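Local coordinates for protein xylulose kinase (Bifidobacterium adolescentis ATCC 15703, PDB 3I8B) that probably phosphorylates D-xylulose with ATP to give D-xylulose 5-phosphate, as an FGGY-family carbohydrate kinase, at residues A140-T145 and A313-A318; L282-A285 and V289-S292; D349-L354 and N398-F403. One frame throughout, in Å; residues are numbered along the deposited sequence.

Contact 1: residues A140-T145 and A313-A318; sequences ASYTLT and AVSGFA
Y142 and S315 meet where the two actin-like ATPase domains of an FGGY kinase face each other, beside the predicted sugar site. Y142 stands at the N-cap of helix 143-153 in the N-terminal family region, and S315 lies on the edge strand 315-318 of the C-terminal sheet. The joint is small and buried, with its one polar link made by hydroxyls: Y142 OH lies 2.6 Å from S315 OG, close enough for a short hydrogen bond, though its proton is not settled. S315 OG comes to the phenol at the rim, near the plane of the tyrosine ring.

F317 adds the apolar part. Its CZ is 3.9 Å from Y142 CE1, which lies in the plane of the phenylalanine ring and at its edge, while the two side chains as wholes slant past each other. S315 CB lies 3.5 Å above one face of the phenylalanine ring, toward its rim, so the serine meets both aromatic side chains. In F317, CG is anti to the carbonyl carbon (chi1 -61°), and this brings the ring end nearer to Y142 than its CB direction alone would suggest.

H75, predicted to bind substrate, has its ring against Y142 at about 45°, and its side chain is about 4 Å from that of F317. The carbonyl of H75 accepts a bond from T143 OG1. Behind the phenol, the first helical turn is gripped twice through Y142 O, which accepts from T145 N at 3.0 Å and, in its carbonyl plane, from T145 OG1 at 2.7 Å.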
loop_
_atom_site.group_PDB
_atom_site.type_symbol
_atom_site.label_atom_id
_atom_site.label_comp_id
_atom_site.label_asym_id
_atom_site.label_seq_id
_atom_site.Cartn_x
_atom_site.Cartn_y
_atom_site.Cartn_z
ATOM N N ALA A 140 -1.214 9.412 -9.562
ATOM C CA ALA A 140 -2.396 10.051 -8.990
ATOM C C ALA A 140 -2.678 9.631 -7.547
ATOM O O ALA A 140 -3.317 10.372 -6.799
ATOM C CB ALA A 140 -3.618 9.764 -9.863
ATOM N N SER A 141 -2.221 8.444 -7.158
ATOM C CA SER A 141 -2.494 7.953 -5.806
ATOM C C SER A 141 -1.934 8.859 -4.729
ATOM O O SER A 141 -2.565 9.065 -3.691
ATOM C CB SER A 141 -1.915 6.549 -5.599
ATOM O OG SER A 141 -2.675 5.584 -6.295
ATOM N N TYR A 142 -0.736 9.382 -4.975
ATOM C CA TYR A 142 0.066 9.995 -3.929
ATOM C C TYR A 142 -0.432 11.332 -3.387
ATOM O O TYR A 142 -0.979 12.160 -4.116
ATOM C CB TYR A 142 1.529 10.087 -4.359
ATOM C CG TYR A 142 2.116 8.757 -4.763
ATOM C CD1 TYR A 142 1.535 7.559 -4.344
ATOM C CD2 TYR A 142 3.260 8.691 -5.552
ATOM C CE1 TYR A 142 2.073 6.334 -4.714
ATOM C CE2 TYR A 142 3.805 7.484 -5.916
ATOM C CZ TYR A 142 3.213 6.307 -5.494
ATOM O OH TYR A 142 3.773 5.103 -5.866
ATOM N N THR A 143 -0.236 11.513 -2.078
ATOM C CA THR A 143 -0.807 12.623 -1.339
ATOM C C THR A 143 -0.441 13.982 -1.941
ATOM O O THR A 143 -1.297 14.850 -2.083
ATOM C CB THR A 143 -0.356 12.599 0.152
ATOM O OG1 THR A 143 -0.378 11.248 0.642
ATOM C CG2 THR A 143 -1.273 13.479 1.003
ATOM N N LEU A 144 0.835 14.176 -2.252
ATOM C CA LEU A 144 1.278 15.450 -2.818
ATOM C C LEU A 144 0.460 15.822 -4.057
ATOM O O LEU A 144 0.167 16.993 -4.279
ATOM C CB LEU A 144 2.765 15.414 -3.177
ATOM C CG LEU A 144 3.361 16.748 -3.650
ATOM C CD1 LEU A 144 3.230 17.826 -2.561
ATOM C CD2 LEU A 144 4.823 16.569 -4.045
ATOM N N THR A 145 0.087 14.830 -4.861
ATOM C CA THR A 145 -0.652 15.123 -6.095
ATOM C C THR A 145 -2.042 15.661 -5.776
ATOM O O THR A 145 -2.556 16.516 -6.498
ATOM C CB THR A 145 -0.739 13.920 -7.053
ATOM O OG1 THR A 145 -1.759 13.014 -6.607
ATOM C CG2 THR A 145 0.607 13.199 -7.120
ATOM N N ALA A 313 8.516 2.406 -11.641
ATOM C CA ALA A 313 7.501 1.362 -11.578
ATOM C C ALA A 313 7.299 0.925 -10.123
ATOM O O ALA A 313 6.195 0.980 -9.576
ATOM C CB ALA A 313 7.902 0.165 -12.433
ATOM N N VAL A 314 8.380 0.471 -9.510
ATOM C CA VAL A 314 8.313 0.015 -8.136
ATOM C C VAL A 314 8.368 1.205 -7.189
ATOM O O VAL A 314 9.294 2.011 -7.242
ATOM C CB VAL A 314 9.443 -0.988 -7.810
ATOM C CG1 VAL A 314 9.155 -1.692 -6.494
ATOM C CG2 VAL A 314 9.583 -2.008 -8.927
ATOM N N SER A 315 7.359 1.301 -6.327
ATOM C CA SER A 315 7.327 2.288 -5.251
ATOM C C SER A 315 8.383 1.993 -4.176
ATOM O O SER A 315 8.631 0.839 -3.823
ATOM C CB SER A 315 5.943 2.300 -4.594
ATOM O OG SER A 315 4.938 2.755 -5.482
ATOM N N GLY A 316 8.981 3.045 -3.637
ATOM C CA GLY A 316 9.948 2.902 -2.571
ATOM C C GLY A 316 9.371 3.309 -1.227
ATOM O O GLY A 316 9.721 4.361 -0.685
ATOM N N PHE A 317 8.487 2.474 -0.692
ATOM C CA PHE A 317 7.857 2.747 0.595
ATOM C C PHE A 317 8.685 2.160 1.731
ATOM O O PHE A 317 9.631 1.405 1.499
ATOM C CB PHE A 317 6.442 2.157 0.655
ATOM C CG PHE A 317 5.497 2.722 -0.367
ATOM C CD1 PHE A 317 5.737 3.955 -0.963
ATOM C CD2 PHE A 317 4.351 2.020 -0.727
ATOM C CE1 PHE A 317 4.859 4.468 -1.908
ATOM C CE2 PHE A 317 3.458 2.539 -1.664
ATOM C CZ PHE A 317 3.714 3.760 -2.254
ATOM N N ALA A 318 8.321 2.520 2.961
ATOM C CA ALA A 318 8.912 1.918 4.147
ATOM C C ALA A 318 7.944 0.898 4.733
ATOM O O ALA A 318 6.736 0.995 4.537
ATOM C CB ALA A 318 9.240 2.989 5.180
#

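Contact 2: residues L282-A285 and V289-S292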
loop_
_atom_site.group_PDB
_atom_site.type_symbol
_atom_site.label_atom_id
_atom_site.label_comp_id
_atom_site.label_asym_id
_atom_site.label_seq_id
_atom_site.Cartn_x
_atom_site.Cartn_y
_atom_site.Cartn_z
ATOM N N LEU A 282 1.316 -10.603 8.760
ATOM C CA LEU A 282 1.638 -11.863 8.117
ATOM C C LEU A 282 2.939 -12.395 8.665
ATOM O O LEU A 282 3.381 -13.477 8.292
ATOM C CB LEU A 282 1.755 -11.671 6.604
ATOM C CG LEU A 282 0.438 -11.583 5.833
ATOM C CD1 LEU A 282 0.677 -11.025 4.422
ATOM C CD2 LEU A 282 -0.259 -12.941 5.748
ATOM N N GLY A 283 3.548 -11.624 9.562
ATOM C CA GLY A 283 4.802 -11.998 10.171
ATOM C C GLY A 283 5.966 -11.875 9.204
ATOM O O GLY A 283 7.012 -12.484 9.406
HETATM N N MSE A 284 5.808 -11.084 8.148
HETATM C CA MSE A 284 6.898 -10.957 7.178
HETATM C C MSE A 284 8.130 -10.201 7.695
HETATM O O MSE A 284 8.019 -9.154 8.337
HETATM C CB MSE A 284 6.397 -10.326 5.884
HETATM C CG MSE A 284 5.532 -11.242 5.042
HETATM SE SE MSE A 284 4.567 -10.199 3.700
HETATM C CE MSE A 284 6.114 -9.521 2.717
ATOM N N ALA A 285 9.307 -10.738 7.389
ATOM C CA ALA A 285 10.558 -10.068 7.680
ATOM C C ALA A 285 11.370 -9.887 6.397
ATOM O O ALA A 285 10.950 -10.314 5.307
ATOM C CB ALA A 285 11.360 -10.864 8.729
ATOM N N VAL A 289 8.541 -11.793 0.330
ATOM C CA VAL A 289 7.661 -11.014 -0.510
ATOM C C VAL A 289 6.272 -11.616 -0.433
ATOM O O VAL A 289 6.116 -12.829 -0.249
ATOM C CB VAL A 289 8.136 -10.977 -1.970
ATOM C CG1 VAL A 289 7.988 -12.349 -2.600
ATOM C CG2 VAL A 289 7.347 -9.923 -2.752
ATOM N N SER A 290 5.261 -10.764 -0.540
ATOM C CA SER A 290 3.896 -11.233 -0.639
ATOM C C SER A 290 3.375 -10.842 -2.009
ATOM O O SER A 290 3.664 -9.749 -2.502
ATOM C CB SER A 290 3.027 -10.601 0.442
ATOM O OG SER A 290 2.789 -9.231 0.166
ATOM N N ILE A 291 2.612 -11.741 -2.620
ATOM C CA ILE A 291 1.903 -11.429 -3.842
ATOM C C ILE A 291 0.415 -11.438 -3.551
ATOM O O ILE A 291 -0.171 -12.481 -3.261
ATOM C CB ILE A 291 2.207 -12.456 -4.941
ATOM C CG1 ILE A 291 3.646 -12.288 -5.425
ATOM C CG2 ILE A 291 1.215 -12.303 -6.086
ATOM C CD1 ILE A 291 4.229 -13.528 -6.040
ATOM N N SER A 292 -0.197 -10.267 -3.599
ATOM C CA SER A 292 -1.632 -10.176 -3.421
ATOM C C SER A 292 -2.248 -10.140 -4.811
ATOM O O SER A 292 -2.057 -9.189 -5.570
ATOM C CB SER A 292 -1.995 -8.923 -2.632
ATOM O OG SER A 292 -3.318 -9.003 -2.148
#
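M284, present as selenomethionine, reaches across the short loop before strand 288-293 to lay the end of its side chain on S290. The selenium makes the side-chain contact, with M284 SE 3.6 Å from S290 CB. Beyond it the methyl group settles over one face of the V289-S290 peptide, M284 CE standing 3.6 Å from S290 N and 3.8 Å from V289 C. No hydrogen bond crosses here; the selenoether chain packs against strand backbone by van der Waals contact.

Two torsions give it shape. M284 is extended as far as SE and then bends (chi3 63°), which drops the methyl onto the peptide. S290 OG sits between its own backbone N and carbonyl carbon (chi1 72°) and lies 4.1 Å from M284 SE, farther than CB.

One step out, G283 ends helix 274-281 in a Schellman motif, and its positive phi of 73° is consistent with the change of direction that brings M284 toward the strand. On the far side of the loop, D288 OD2 accepts a bond from A285 N.

The strand being covered, 288-293, is interior to the sheet of the C-terminal domain, with backbone bonds from S290 to A300 on one neighbour and from V289 to R427 and L429 on the other. M284 also touches L429 and I302. The helix leading into the loop begins at D274, the predicted proton acceptor. From the strand, I291 touches Q411 and L415 of helix 396-420.

Contact 3: residues D349-L354 and N398-F403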
loop_
_atom_site.group_PDB
_atom_site.type_symbol
_atom_site.label_atom_id
_atom_site.label_comp_id
_atom_site.label_asym_id
_atom_site.label_seq_id
_atom_site.Cartn_x
_atom_site.Cartn_y
_atom_site.Cartn_z
ATOM N N ASP A 349 -12.932 -23.237 -14.693
ATOM C CA ASP A 349 -12.440 -24.616 -14.693
ATOM C C ASP A 349 -12.078 -25.069 -16.105
ATOM O O ASP A 349 -11.064 -25.739 -16.320
ATOM C CB ASP A 349 -13.466 -25.566 -14.075
ATOM C CG ASP A 349 -13.467 -25.516 -12.559
ATOM O OD1 ASP A 349 -12.431 -25.130 -11.974
ATOM O OD2 ASP A 349 -14.503 -25.873 -11.954
ATOM N N GLU A 350 -12.925 -24.692 -17.058
ATOM C CA GLU A 350 -12.718 -24.975 -18.471
ATOM C C GLU A 350 -11.341 -24.470 -18.903
ATOM O O GLU A 350 -10.546 -25.205 -19.514
ATOM C CB GLU A 350 -13.815 -24.291 -19.294
ATOM C CG GLU A 350 -15.264 -24.689 -18.930
ATOM C CD GLU A 350 -15.797 -24.023 -17.648
ATOM O OE1 GLU A 350 -14.988 -23.597 -16.791
ATOM O OE2 GLU A 350 -17.039 -23.928 -17.495
ATOM N N LEU A 351 -11.061 -23.213 -18.569
ATOM C CA LEU A 351 -9.772 -22.608 -18.864
ATOM C C LEU A 351 -8.640 -23.429 -18.259
ATOM O O LEU A 351 -7.651 -23.740 -18.928
ATOM C CB LEU A 351 -9.720 -21.167 -18.349
ATOM C CG LEU A 351 -8.437 -20.392 -18.679
ATOM C CD1 LEU A 351 -8.119 -20.477 -20.155
ATOM C CD2 LEU A 351 -8.543 -18.939 -18.244
ATOM N N ALA A 352 -8.792 -23.789 -16.991
ATOM C CA ALA A 352 -7.758 -24.548 -16.306
ATOM C C ALA A 352 -7.528 -25.902 -16.971
ATOM O O ALA A 352 -6.393 -26.266 -17.272
ATOM C CB ALA A 352 -8.105 -24.717 -14.832
ATOM N N LYS A 353 -8.605 -26.645 -17.206
ATOM C CA LYS A 353 -8.485 -27.963 -17.817
ATOM C C LYS A 353 -7.674 -27.836 -19.105
ATOM O O LYS A 353 -6.722 -28.589 -19.350
ATOM C CB LYS A 353 -9.867 -28.547 -18.110
ATOM C CG LYS A 353 -9.817 -29.963 -18.696
ATOM C CD LYS A 353 -11.208 -30.495 -19.038
ATOM C CE LYS A 353 -11.135 -31.902 -19.623
ATOM N NZ LYS A 353 -12.486 -32.480 -19.932
ATOM N N LEU A 354 -8.059 -26.850 -19.904
ATOM C CA LEU A 354 -7.405 -26.527 -21.158
ATOM C C LEU A 354 -5.907 -26.342 -20.945
ATOM O O LEU A 354 -5.082 -26.998 -21.593
ATOM C CB LEU A 354 -8.016 -25.230 -21.691
ATOM C CG LEU A 354 -8.637 -25.195 -23.086
ATOM C CD1 LEU A 354 -8.894 -26.597 -23.633
ATOM C CD2 LEU A 354 -9.943 -24.389 -23.036
ATOM N N ASN A 398 -3.060 -24.482 -25.772
ATOM C CA ASN A 398 -1.848 -23.688 -25.666
ATOM C C ASN A 398 -2.138 -22.220 -25.341
ATOM O O ASN A 398 -1.415 -21.604 -24.563
ATOM C CB ASN A 398 -1.027 -23.797 -26.947
ATOM C CG ASN A 398 -0.430 -25.172 -27.143
ATOM O OD1 ASN A 398 -0.104 -25.566 -28.269
ATOM N ND2 ASN A 398 -0.277 -25.913 -26.054
ATOM N N LEU A 399 -3.183 -21.657 -25.940
ATOM C CA LEU A 399 -3.580 -20.293 -25.609
ATOM C C LEU A 399 -3.976 -20.203 -24.138
ATOM O O LEU A 399 -3.541 -19.296 -23.422
ATOM C CB LEU A 399 -4.736 -19.809 -26.484
ATOM C CG LEU A 399 -4.436 -19.399 -27.938
ATOM C CD1 LEU A 399 -5.718 -19.124 -28.670
ATOM C CD2 LEU A 399 -3.521 -18.183 -28.032
ATOM N N ALA A 400 -4.824 -21.130 -23.704
ATOM C CA ALA A 400 -5.239 -21.201 -22.307
ATOM C C ALA A 400 -4.011 -21.173 -21.404
ATOM O O ALA A 400 -3.916 -20.368 -20.484
ATOM C CB ALA A 400 -6.048 -22.464 -22.059
ATOM N N ARG A 401 -3.063 -22.057 -21.691
ATOM C CA ARG A 401 -1.844 -22.168 -20.907
ATOM C C ARG A 401 -1.026 -20.868 -20.953
ATOM O O ARG A 401 -0.393 -20.494 -19.966
ATOM C CB ARG A 401 -1.015 -23.361 -21.397
ATOM C CG ARG A 401 0.290 -23.593 -20.655
ATOM C CD ARG A 401 0.043 -23.971 -19.195
ATOM N NE ARG A 401 1.258 -24.457 -18.547
ATOM C CZ ARG A 401 1.457 -25.715 -18.162
ATOM N NH1 ARG A 401 0.519 -26.631 -18.355
ATOM N NH2 ARG A 401 2.598 -26.056 -17.583
ATOM N N ALA A 402 -1.050 -20.185 -22.098
ATOM C CA ALA A 402 -0.342 -18.910 -22.253
ATOM C C ALA A 402 -0.964 -17.790 -21.411
ATOM O O ALA A 402 -0.256 -16.915 -20.919
ATOM C CB ALA A 402 -0.268 -18.498 -23.742
ATOM N N PHE A 403 -2.286 -17.819 -21.257
ATOM C CA PHE A 403 -2.971 -16.873 -20.385
ATOM C C PHE A 403 -2.513 -17.057 -18.929
ATOM O O PHE A 403 -2.183 -16.090 -18.235
ATOM C CB PHE A 403 -4.484 -17.068 -20.461
ATOM C CG PHE A 403 -5.157 -16.300 -21.569
ATOM C CD1 PHE A 403 -5.345 -14.930 -21.471
ATOM C CD2 PHE A 403 -5.646 -16.960 -22.686
ATOM C CE1 PHE A 403 -5.976 -14.231 -22.481
ATOM C CE2 PHE A 403 -6.281 -16.264 -23.698
ATOM C CZ PHE A 403 -6.449 -14.900 -23.593
#
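A400 presses its lone methyl group between two leucines one helical turn apart. L351 CD1 comes within 3.4 Å of A400 CB and 3.7 Å of A400 CA, so one branch of the leucine lies against the helix backbone as well as the methyl. L354 makes its approach at the root of its side chain, L354 CB standing 3.4 Å from A400 CB. Both carbon pairs are closer than usual van der Waals contact. In L351, CG is anti to the backbone N (chi1 -176°), and this carries the branch end toward A400 although its CB does not point there.

This is helix-helix packing between the short helix 348-357 and the start of the long helix 396-420, about 31 Å from the centre of the chain, in the C-terminal actin-like domain. With alanine on one side, the backbones come close: L354 CA and A400 CA are 5.9 Å apart. L344 of helix 335-344 also touches A400, and F403, one turn further on, packs on that helix while meeting F386 edge-to-face. R401 supplies a polar tie, its NH1 bonded to A355 O of helix 348-357 and its NE in a salt bridge with E405.

Overall arrangement
Contacts 1 and 2 each have one segment in the same C-terminal sheet, at its edge strand 315-318 and its interior strand 288-293; their centres are 19 Å apart, and contact 2 falls within the chain span that contact 1 bridges. Both lie near the predicted catalytic residue: the F317 side chain is about 8 Å from that of D274 and the S290 side chain about 11 Å. Contact 3 is remote from the annotated sites, its centre 35 Å from that of contact 1 and 28 Å from that of contact 2. Helix 396-420 is nevertheless common ground: its start forms half of contact 3, while its later turns touch I291 and V314.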